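Local coordinates for protein acetone carboxylase alpha subunit (Xanthobacter autotrophicus Py2, PDB 5M45) that is the alpha subunit of acetone carboxylase, a member of the hydantoinase B/oxoprolinase family that works within a multi-subunit assembly and carries a bound manganese ion, at residues A[499-507]-A[578-586]; A[556-567]-A[594-604]. One frame throughout, in Å; residues are numbered along the deposited sequence.

Contact 1 of 2, residues A[499-507]-A[578-586]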
loop_
_atom_site.group_PDB
_atom_site.type_symbol
_atom_site.label_atom_id
_atom_site.label_comp_id
_atom_site.label_asym_id
_atom_site.label_seq_id
_atom_site.Cartn_x
_atom_site.Cartn_y
_atom_site.Cartn_z
ATOM N N TYR A 499 18.064 -26.985 -9.881
ATOM C CA TYR A 499 18.962 -27.587 -8.905
ATOM C C TYR A 499 20.214 -28.212 -9.521
ATOM O O TYR A 499 20.126 -29.057 -10.406
ATOM C CB TYR A 499 18.231 -28.650 -8.086
ATOM C CG TYR A 499 17.268 -28.116 -7.048
ATOM C CD1 TYR A 499 15.961 -27.796 -7.382
ATOM C CD2 TYR A 499 17.670 -27.955 -5.727
ATOM C CE1 TYR A 499 15.077 -27.294 -6.440
ATOM C CE2 TYR A 499 16.824 -27.442 -4.781
ATOM C CZ TYR A 499 15.503 -27.115 -5.137
ATOM O OH TYR A 499 14.619 -26.638 -4.200
ATOM N N LEU A 500 21.371 -27.769 -9.060
ATOM C CA LEU A 500 22.652 -28.462 -9.288
ATOM C C LEU A 500 23.199 -29.205 -8.042
ATOM O O LEU A 500 24.234 -29.853 -8.116
ATOM C CB LEU A 500 23.693 -27.453 -9.765
ATOM C CG LEU A 500 23.439 -26.683 -11.072
ATOM C CD1 LEU A 500 24.663 -25.819 -11.432
ATOM C CD2 LEU A 500 23.115 -27.596 -12.233
ATOM N N GLY A 501 22.556 -29.034 -6.886
ATOM C CA GLY A 501 22.910 -29.784 -5.692
ATOM C C GLY A 501 21.842 -29.721 -4.599
ATOM O O GLY A 501 21.109 -28.725 -4.469
ATOM N N ARG A 502 21.744 -30.802 -3.825
ATOM C CA ARG A 502 21.065 -30.807 -2.521
ATOM C C ARG A 502 21.829 -31.757 -1.622
ATOM O O ARG A 502 21.925 -32.941 -1.936
ATOM C CB ARG A 502 19.600 -31.255 -2.704
ATOM C CG ARG A 502 18.566 -30.355 -2.083
ATOM C CD ARG A 502 17.164 -30.959 -2.141
ATOM N NE ARG A 502 16.137 -29.954 -1.870
ATOM C CZ ARG A 502 14.844 -30.178 -1.739
ATOM N NH1 ARG A 502 14.046 -29.149 -1.447
ATOM N NH2 ARG A 502 14.343 -31.407 -1.880
ATOM N N GLN A 503 22.422 -31.237 -0.538
ATOM C CA GLN A 503 23.411 -31.977 0.281
ATOM C C GLN A 503 23.242 -31.621 1.766
ATOM O O GLN A 503 22.978 -30.465 2.110
ATOM C CB GLN A 503 24.824 -31.591 -0.185
ATOM C CG GLN A 503 25.974 -32.391 0.388
ATOM C CD GLN A 503 27.353 -32.000 -0.151
ATOM O OE1 GLN A 503 27.646 -32.238 -1.303
ATOM N NE2 GLN A 503 28.199 -31.401 0.683
ATOM N N ILE A 504 23.471 -32.600 2.642
ATOM C CA ILE A 504 23.552 -32.355 4.080
ATOM C C ILE A 504 24.753 -31.409 4.359
ATOM O O ILE A 504 25.814 -31.534 3.727
ATOM C CB ILE A 504 23.721 -33.688 4.852
ATOM C CG1 ILE A 504 22.465 -34.553 4.712
ATOM C CG2 ILE A 504 24.052 -33.420 6.324
ATOM C CD1 ILE A 504 22.624 -35.958 5.259
ATOM N N LYS A 505 24.570 -30.437 5.268
ATOM C CA LYS A 505 25.571 -29.333 5.468
ATOM C C LYS A 505 26.596 -29.724 6.549
ATOM O O LYS A 505 26.308 -29.633 7.743
ATOM C CB LYS A 505 24.877 -27.993 5.820
ATOM C CG LYS A 505 25.817 -26.778 5.872
ATOM C CD LYS A 505 26.387 -26.428 4.503
ATOM C CE LYS A 505 27.249 -25.195 4.553
ATOM N NZ LYS A 505 28.254 -25.240 3.460
ATOM N N ALA A 506 27.772 -30.165 6.114
ATOM C CA ALA A 506 28.812 -30.639 7.025
ATOM C C ALA A 506 29.272 -29.552 7.997
ATOM O O ALA A 506 29.446 -28.401 7.627
ATOM C CB ALA A 506 29.998 -31.177 6.232
ATOM N N SER A 507 29.416 -29.953 9.256
ATOM C CA SER A 507 29.916 -29.114 10.363
ATOM C C SER A 507 29.015 -27.937 10.701
ATOM O O SER A 507 29.473 -26.978 11.363
ATOM C CB SER A 507 31.409 -28.734 10.175
ATOM O OG SER A 507 32.275 -29.858 10.380
ATOM N N PRO A 578 30.382 -26.918 -11.214
ATOM C CA PRO A 578 29.986 -26.992 -9.796
ATOM C C PRO A 578 28.696 -27.801 -9.609
ATOM O O PRO A 578 27.694 -27.506 -10.262
ATOM C CB PRO A 578 29.751 -25.540 -9.391
ATOM C CG PRO A 578 30.437 -24.737 -10.436
ATOM C CD PRO A 578 30.462 -25.537 -11.687
ATOM N N LEU A 579 28.755 -28.828 -8.746
ATOM C CA LEU A 579 27.586 -29.624 -8.371
ATOM C C LEU A 579 27.639 -29.946 -6.877
ATOM O O LEU A 579 28.721 -29.861 -6.236
ATOM C CB LEU A 579 27.522 -30.921 -9.174
ATOM C CG LEU A 579 27.531 -30.848 -10.719
ATOM C CD1 LEU A 579 27.929 -32.226 -11.294
ATOM C CD2 LEU A 579 26.173 -30.342 -11.233
ATOM N N GLY A 580 26.486 -30.280 -6.291
ATOM C CA GLY A 580 26.431 -30.629 -4.858
ATOM C C GLY A 580 26.400 -29.436 -3.905
ATOM O O GLY A 580 25.794 -28.411 -4.216
ATOM N N GLY A 581 27.059 -29.590 -2.752
ATOM C CA GLY A 581 27.173 -28.547 -1.740
ATOM C C GLY A 581 28.587 -27.980 -1.627
ATOM O O GLY A 581 29.537 -28.520 -2.166
ATOM N N ASP A 582 28.686 -26.865 -0.919
ATOM C CA ASP A 582 29.928 -26.152 -0.634
ATOM C C ASP A 582 30.513 -26.795 0.645
ATOM O O ASP A 582 30.484 -26.239 1.756
ATOM C CB ASP A 582 29.601 -24.657 -0.483
ATOM C CG ASP A 582 30.819 -23.759 -0.441
ATOM O OD1 ASP A 582 31.816 -24.002 -1.207
ATOM O OD2 ASP A 582 30.778 -22.753 0.357
ATOM N N THR A 583 31.076 -27.977 0.451
ATOM C CA THR A 583 31.395 -28.884 1.543
ATOM C C THR A 583 32.261 -28.268 2.669
ATOM O O THR A 583 31.926 -28.400 3.863
ATOM C CB THR A 583 32.045 -30.170 0.962
ATOM O OG1 THR A 583 31.139 -30.787 0.014
ATOM C CG2 THR A 583 32.411 -31.180 2.075
ATOM N N ASP A 584 33.342 -27.592 2.276
ATOM C CA ASP A 584 34.234 -26.904 3.206
ATOM C C ASP A 584 34.448 -25.491 2.675
ATOM O O ASP A 584 35.266 -25.300 1.771
ATOM C CB ASP A 584 35.579 -27.636 3.319
ATOM C CG ASP A 584 36.520 -27.019 4.386
ATOM O OD1 ASP A 584 36.232 -25.920 4.932
ATOM O OD2 ASP A 584 37.555 -27.654 4.689
ATOM N N PRO A 585 33.710 -24.489 3.216
ATOM C CA PRO A 585 33.807 -23.149 2.612
ATOM C C PRO A 585 35.158 -22.462 2.801
ATOM O O PRO A 585 35.437 -21.486 2.111
ATOM C CB PRO A 585 32.694 -22.359 3.301
ATOM C CG PRO A 585 32.318 -23.153 4.488
ATOM C CD PRO A 585 32.617 -24.580 4.195
ATOM N N GLU A 586 35.978 -22.971 3.723
ATOM C CA GLU A 586 37.364 -22.527 3.882
ATOM C C GLU A 586 38.272 -23.076 2.785
ATOM O O GLU A 586 39.309 -22.494 2.496
ATOM C CB GLU A 586 37.880 -22.968 5.267
ATOM C CG GLU A 586 39.248 -22.454 5.675
ATOM C CD GLU A 586 39.533 -22.635 7.180
ATOM O OE1 GLU A 586 38.620 -22.802 8.042
ATOM O OE2 GLU A 586 40.761 -22.561 7.487
HETATM O O HOH W 1 29.722 -27.339 5.046
#
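Gln503 reaches over the glycine pair of 578-586 with its chain extended, CG anti to the backbone N (chi1 -171°), and uses both ends of its amide. NE2 gives a nearly straight hydrogen bond to Thr583 OG1 (3.1 Å), which lies in the amide plane, the two side chains crossing at about a right angle. OE1 receives a weak bond from Gly581 N (3.1 Å). Two partners, two residues apart on the same loop, thus fix the rotation of the amide. Upstream, Gly580 N donates to Leu500 O (2.9 Å), while Leu500 CB meets Leu579 CD2 at 4.1 Å. Leu500 and Gly501 both face Leu523 in a classic beta bulge on an edge strand, within this chain, of a five-stranded antiparallel sheet, along which 578-586 runs as loop. Neither Gly501 nor Gly580 has a side chain, which lets their CA atoms come within 3.7 Å, Gly501 CA pointing its hydrogen at Gly580 O; the positive phi of Gly580 is one glycine readily takes. The bend at chi2 of Lys505 brings NZ to 3.0 Å from Asp582 O, although its salt bridge is with Glu521. A water accepts from Lys505 NZ and lies close to both Ala506 O and Thr583 O.

Contact 2 of 2, residues A[556-567]-A[594-604]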
loop_
_atom_site.group_PDB
_atom_site.type_symbol
_atom_site.label_atom_id
_atom_site.label_comp_id
_atom_site.label_asym_id
_atom_site.label_seq_id
_atom_site.Cartn_x
_atom_site.Cartn_y
_atom_site.Cartn_z
ATOM N N SER A 556 27.250 -20.231 12.012
ATOM C CA SER A 556 26.581 -19.011 11.564
ATOM C C SER A 556 26.544 -18.968 10.017
ATOM O O SER A 556 26.942 -19.932 9.363
ATOM C CB SER A 556 27.271 -17.779 12.185
ATOM O OG SER A 556 28.612 -17.605 11.723
ATOM N N GLY A 557 26.060 -17.866 9.437
ATOM C CA GLY A 557 25.739 -17.822 8.004
ATOM C C GLY A 557 26.798 -17.155 7.154
ATOM O O GLY A 557 27.646 -16.406 7.663
ATOM N N TYR A 558 26.746 -17.441 5.853
ATOM C CA TYR A 558 27.553 -16.779 4.849
ATOM C C TYR A 558 26.840 -16.824 3.486
ATOM O O TYR A 558 25.862 -17.540 3.310
ATOM C CB TYR A 558 28.972 -17.377 4.769
ATOM C CG TYR A 558 29.037 -18.779 4.150
ATOM C CD1 TYR A 558 28.812 -19.917 4.911
ATOM C CD2 TYR A 558 29.306 -18.954 2.792
ATOM C CE1 TYR A 558 28.861 -21.195 4.345
ATOM C CE2 TYR A 558 29.351 -20.243 2.210
ATOM C CZ TYR A 558 29.127 -21.356 2.981
ATOM O OH TYR A 558 29.162 -22.637 2.402
ATOM N N ARG A 559 27.348 -16.009 2.565
ATOM C CA ARG A 559 26.855 -15.851 1.196
ATOM C C ARG A 559 27.824 -16.456 0.181
ATOM O O ARG A 559 29.044 -16.242 0.290
ATOM C CB ARG A 559 26.725 -14.326 0.887
ATOM C CG ARG A 559 26.518 -13.965 -0.557
ATOM C CD ARG A 559 26.148 -12.500 -0.795
ATOM N NE ARG A 559 27.201 -11.512 -0.486
ATOM C CZ ARG A 559 27.216 -10.261 -0.976
ATOM N NH1 ARG A 559 26.290 -9.834 -1.842
ATOM N NH2 ARG A 559 28.169 -9.424 -0.616
ATOM N N PHE A 560 27.286 -17.194 -0.789
ATOM C CA PHE A 560 27.953 -17.516 -2.059
ATOM C C PHE A 560 27.030 -17.252 -3.242
ATOM O O PHE A 560 25.948 -17.827 -3.318
ATOM C CB PHE A 560 28.410 -18.991 -2.150
ATOM C CG PHE A 560 29.052 -19.344 -3.476
ATOM C CD1 PHE A 560 30.411 -19.161 -3.675
ATOM C CD2 PHE A 560 28.289 -19.894 -4.530
ATOM C CE1 PHE A 560 31.003 -19.473 -4.918
ATOM C CE2 PHE A 560 28.876 -20.226 -5.747
ATOM C CZ PHE A 560 30.234 -20.000 -5.942
ATOM N N ALA A 561 27.493 -16.401 -4.160
ATOM C CA ALA A 561 26.853 -16.148 -5.440
ATOM C C ALA A 561 27.897 -15.933 -6.515
ATOM O O ALA A 561 29.008 -15.453 -6.221
ATOM C CB ALA A 561 25.949 -14.927 -5.355
ATOM N N ALA A 562 27.556 -16.271 -7.761
ATOM C CA ALA A 562 28.486 -16.115 -8.896
ATOM C C ALA A 562 27.787 -15.571 -10.154
ATOM O O ALA A 562 26.787 -16.103 -10.581
ATOM C CB ALA A 562 29.200 -17.445 -9.191
ATOM N N HIS A 563 28.341 -14.491 -10.711
ATOM C CA HIS A 563 27.850 -13.833 -11.935
ATOM C C HIS A 563 28.830 -14.023 -13.091
ATOM O O HIS A 563 30.011 -14.280 -12.864
ATOM C CB HIS A 563 27.640 -12.338 -11.701
ATOM C CG HIS A 563 26.653 -12.029 -10.620
ATOM N ND1 HIS A 563 25.314 -12.315 -10.743
ATOM C CD2 HIS A 563 26.802 -11.462 -9.397
ATOM C CE1 HIS A 563 24.676 -11.956 -9.646
ATOM N NE2 HIS A 563 25.549 -11.399 -8.821
ATOM N N LYS A 564 28.340 -13.890 -14.323
ATOM C CA LYS A 564 29.147 -14.041 -15.541
ATOM C C LYS A 564 30.014 -15.293 -15.494
ATOM O O LYS A 564 31.226 -15.242 -15.716
ATOM C CB LYS A 564 30.036 -12.818 -15.730
ATOM C CG LYS A 564 29.295 -11.498 -15.787
ATOM C CD LYS A 564 30.259 -10.370 -15.395
ATOM C CE LYS A 564 29.950 -9.040 -16.086
ATOM N NZ LYS A 564 28.494 -8.766 -16.313
ATOM N N THR A 565 29.354 -16.406 -15.183
ATOM C CA THR A 565 30.024 -17.684 -14.898
ATOM C C THR A 565 30.667 -18.357 -16.109
ATOM O O THR A 565 31.573 -19.192 -15.935
ATOM C CB THR A 565 29.014 -18.700 -14.312
ATOM O OG1 THR A 565 27.975 -18.940 -15.263
ATOM C CG2 THR A 565 28.418 -18.179 -12.997
ATOM N N ASN A 566 30.167 -18.037 -17.309
ATOM C CA ASN A 566 30.525 -18.737 -18.556
ATOM C C ASN A 566 30.062 -20.212 -18.560
ATOM O O ASN A 566 30.589 -21.030 -19.326
ATOM C CB ASN A 566 32.034 -18.616 -18.830
ATOM C CG ASN A 566 32.403 -18.891 -20.296
ATOM O OD1 ASN A 566 31.683 -18.536 -21.221
ATOM N ND2 ASN A 566 33.549 -19.550 -20.492
ATOM N N LEU A 567 29.067 -20.560 -17.740
ATOM C CA LEU A 567 28.657 -21.973 -17.623
ATOM C C LEU A 567 28.061 -22.552 -18.910
ATOM O O LEU A 567 28.177 -23.735 -19.130
ATOM C CB LEU A 567 27.726 -22.220 -16.424
ATOM C CG LEU A 567 28.481 -22.474 -15.102
ATOM C CD1 LEU A 567 27.533 -22.315 -13.901
ATOM C CD2 LEU A 567 29.148 -23.864 -15.111
ATOM N N LEU A 594 35.487 -21.739 -12.095
ATOM C CA LEU A 594 34.852 -20.588 -12.708
ATOM C C LEU A 594 35.849 -19.426 -12.803
ATOM O O LEU A 594 35.638 -18.377 -12.200
ATOM C CB LEU A 594 33.640 -20.163 -11.868
ATOM C CG LEU A 594 32.565 -21.224 -11.586
ATOM C CD1 LEU A 594 31.503 -20.674 -10.638
ATOM C CD2 LEU A 594 31.904 -21.723 -12.865
ATOM N N PRO A 595 36.937 -19.612 -13.597
ATOM C CA PRO A 595 37.992 -18.591 -13.675
ATOM C C PRO A 595 37.525 -17.221 -14.195
ATOM O O PRO A 595 38.177 -16.237 -13.911
ATOM C CB PRO A 595 39.034 -19.226 -14.624
ATOM C CG PRO A 595 38.234 -20.178 -15.480
ATOM C CD PRO A 595 37.184 -20.718 -14.539
ATOM N N ASP A 596 36.431 -17.147 -14.965
ATOM C CA ASP A 596 35.953 -15.846 -15.494
ATOM C C ASP A 596 34.851 -15.181 -14.640
ATOM O O ASP A 596 34.427 -14.081 -14.948
ATOM C CB ASP A 596 35.465 -15.992 -16.934
ATOM C CG ASP A 596 36.578 -16.504 -17.884
ATOM O OD1 ASP A 596 37.707 -15.995 -17.823
ATOM O OD2 ASP A 596 36.340 -17.432 -18.692
ATOM N N ALA A 597 34.373 -15.842 -13.589
ATOM C CA ALA A 597 33.218 -15.343 -12.851
ATOM C C ALA A 597 33.532 -14.194 -11.879
ATOM O O ALA A 597 34.643 -14.084 -11.376
ATOM C CB ALA A 597 32.567 -16.490 -12.084
ATOM N N GLN A 598 32.532 -13.362 -11.627
ATOM C CA GLN A 598 32.524 -12.429 -10.491
ATOM C C GLN A 598 31.890 -13.192 -9.317
ATOM O O GLN A 598 30.685 -13.437 -9.336
ATOM C CB GLN A 598 31.707 -11.170 -10.818
ATOM C CG GLN A 598 31.794 -10.109 -9.724
ATOM C CD GLN A 598 30.497 -9.269 -9.373
ATOM O OE1 GLN A 598 29.395 -9.366 -9.968
ATOM N NE2 GLN A 598 30.686 -8.392 -8.385
ATOM N N ILE A 599 32.697 -13.579 -8.319
ATOM C CA ILE A 599 32.223 -14.365 -7.189
ATOM C C ILE A 599 32.094 -13.488 -5.952
ATOM O O ILE A 599 33.017 -12.759 -5.617
ATOM C CB ILE A 599 33.172 -15.541 -6.878
ATOM C CG1 ILE A 599 33.221 -16.496 -8.074
ATOM C CG2 ILE A 599 32.749 -16.277 -5.589
ATOM C CD1 ILE A 599 34.188 -17.630 -7.947
ATOM N N LYS A 600 30.962 -13.580 -5.266
ATOM C CA LYS A 600 30.796 -12.989 -3.945
ATOM C C LYS A 600 30.732 -14.121 -2.898
ATOM O O LYS A 600 29.781 -14.916 -2.896
ATOM C CB LYS A 600 29.540 -12.113 -3.910
ATOM C CG LYS A 600 29.692 -10.875 -4.812
ATOM C CD LYS A 600 28.574 -9.858 -4.582
ATOM C CE LYS A 600 28.714 -8.653 -5.506
ATOM N NZ LYS A 600 27.701 -7.586 -5.138
ATOM N N ARG A 601 31.772 -14.231 -2.077
ATOM C CA ARG A 601 31.881 -15.249 -1.036
ATOM C C ARG A 601 32.326 -14.536 0.246
ATOM O O ARG A 601 33.509 -14.152 0.358
ATOM C CB ARG A 601 32.903 -16.337 -1.445
ATOM C CG ARG A 601 33.259 -17.343 -0.354
ATOM C CD ARG A 601 34.310 -18.371 -0.764
ATOM N NE ARG A 601 33.818 -19.408 -1.687
ATOM C CZ ARG A 601 33.088 -20.468 -1.358
ATOM N NH1 ARG A 601 32.742 -21.328 -2.296
ATOM N NH2 ARG A 601 32.666 -20.675 -0.114
ATOM N N ASP A 602 31.397 -14.313 1.174
ATOM C CA ASP A 602 31.682 -13.448 2.331
ATOM C C ASP A 602 30.658 -13.638 3.441
ATOM O O ASP A 602 29.743 -14.465 3.291
ATOM C CB ASP A 602 31.794 -11.966 1.891
ATOM C CG ASP A 602 30.513 -11.407 1.297
ATOM O OD1 ASP A 602 29.404 -11.903 1.550
ATOM O OD2 ASP A 602 30.594 -10.406 0.548
ATOM N N LYS A 603 30.797 -12.865 4.537
ATOM C CA LYS A 603 29.860 -12.931 5.671
ATOM C C LYS A 603 28.549 -12.127 5.536
ATOM O O LYS A 603 27.749 -12.099 6.472
ATOM C CB LYS A 603 30.550 -12.504 6.972
ATOM C CG LYS A 603 31.654 -13.454 7.484
ATOM C CD LYS A 603 31.122 -14.789 7.954
ATOM C CE LYS A 603 30.142 -14.710 9.153
ATOM N NZ LYS A 603 29.723 -16.062 9.622
ATOM N N GLN A 604 28.295 -11.508 4.393
ATOM C CA GLN A 604 27.158 -10.613 4.259
ATOM C C GLN A 604 25.868 -11.406 3.943
ATOM O O GLN A 604 25.485 -11.595 2.790
ATOM C CB GLN A 604 27.478 -9.531 3.198
ATOM C CG GLN A 604 26.497 -8.371 3.147
ATOM C CD GLN A 604 26.389 -7.640 4.461
ATOM O OE1 GLN A 604 27.362 -7.526 5.188
ATOM N NE2 GLN A 604 25.203 -7.125 4.773
HETATM O O HOH W 2 34.321 -19.142 -15.599
HETATM O O HOH W 3 35.520 -19.833 -18.202
#
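Leu594 opens the second segment by pushing its methyls against the first: CD1 lies 4.2 Å from Ala562 CB, while CD2 meets Leu567 CD2. The type I turn from Leu594 to Ala597 then presents Asp596, whose backbone N is joined to Thr565 O through one water and whose OD2 to Asn566 ND2 through another. From Gln598 the chain pairs antiparallel with 559-563. Gln598 lies alongside His563, OE1 coming to 3.4 Å from CD2 of the imidazole, while the ring nitrogens bond to Asp616 and Glu610. Ile599 brings CG2 to Phe560 CE1 (3.7 Å). Lys600 lays its CD over one face of the Arg559 guanidinium; their charged ends are close, but both pair with Asp302, and Lys600 also with Glu610. Arg601, salt-bridged to Asp582 and Asp591, turns one guanidinium face to Phe560 CD1, which sits toward its rim; the ring and guanidinium planes are 45° apart. Asp602 is held side-on by Arg559: NE bonds to OD1 (3.0 Å), and NH2 meets the syn lone pair of OD2 (2.9 Å). With CG between its backbone N and carbonyl carbon (chi1 62°), Asp602 also takes Gln604 N on OD1 in an Asx turn, from the face opposite NE. Lys603 folds at chi2 and chi3 so that NZ reaches Gly557 O at 2.9 Å and, weakly, Ser556 OG; both NZ and OG also bond to the backbone of another protein's chain. Gln604 CG lies over the second face of the Arg559 guanidinium. Strand 598-602 is outermost in its five-stranded sheet within this chain; strand 559-563 lies between it and strand 617-621, where Leu619 packs on Phe560 and Leu617 on both Leu594 and Leu567, the latter opening helix 567-573.

The two contacts involve opposite outer strands of one five-stranded antiparallel sheet, 497-504 in contact 1 and 598-602 in contact 2. Contact 1 is mostly buried and small, a strand met by an irregular loop through backbone groups, one amide and a water. Contact 2 is more than twice as large and only partly buried; regular strand pairing is joined there by charged side chains and, at its turn end, by exposed residues and waters. Asp582 ties them together: its OD2 takes a salt bridge from Arg601 NH2 (2.8 Å) and probably a hydrogen bond from Tyr558 OH (2.6 Å). Both contacts also border chains of another protein in the assembly.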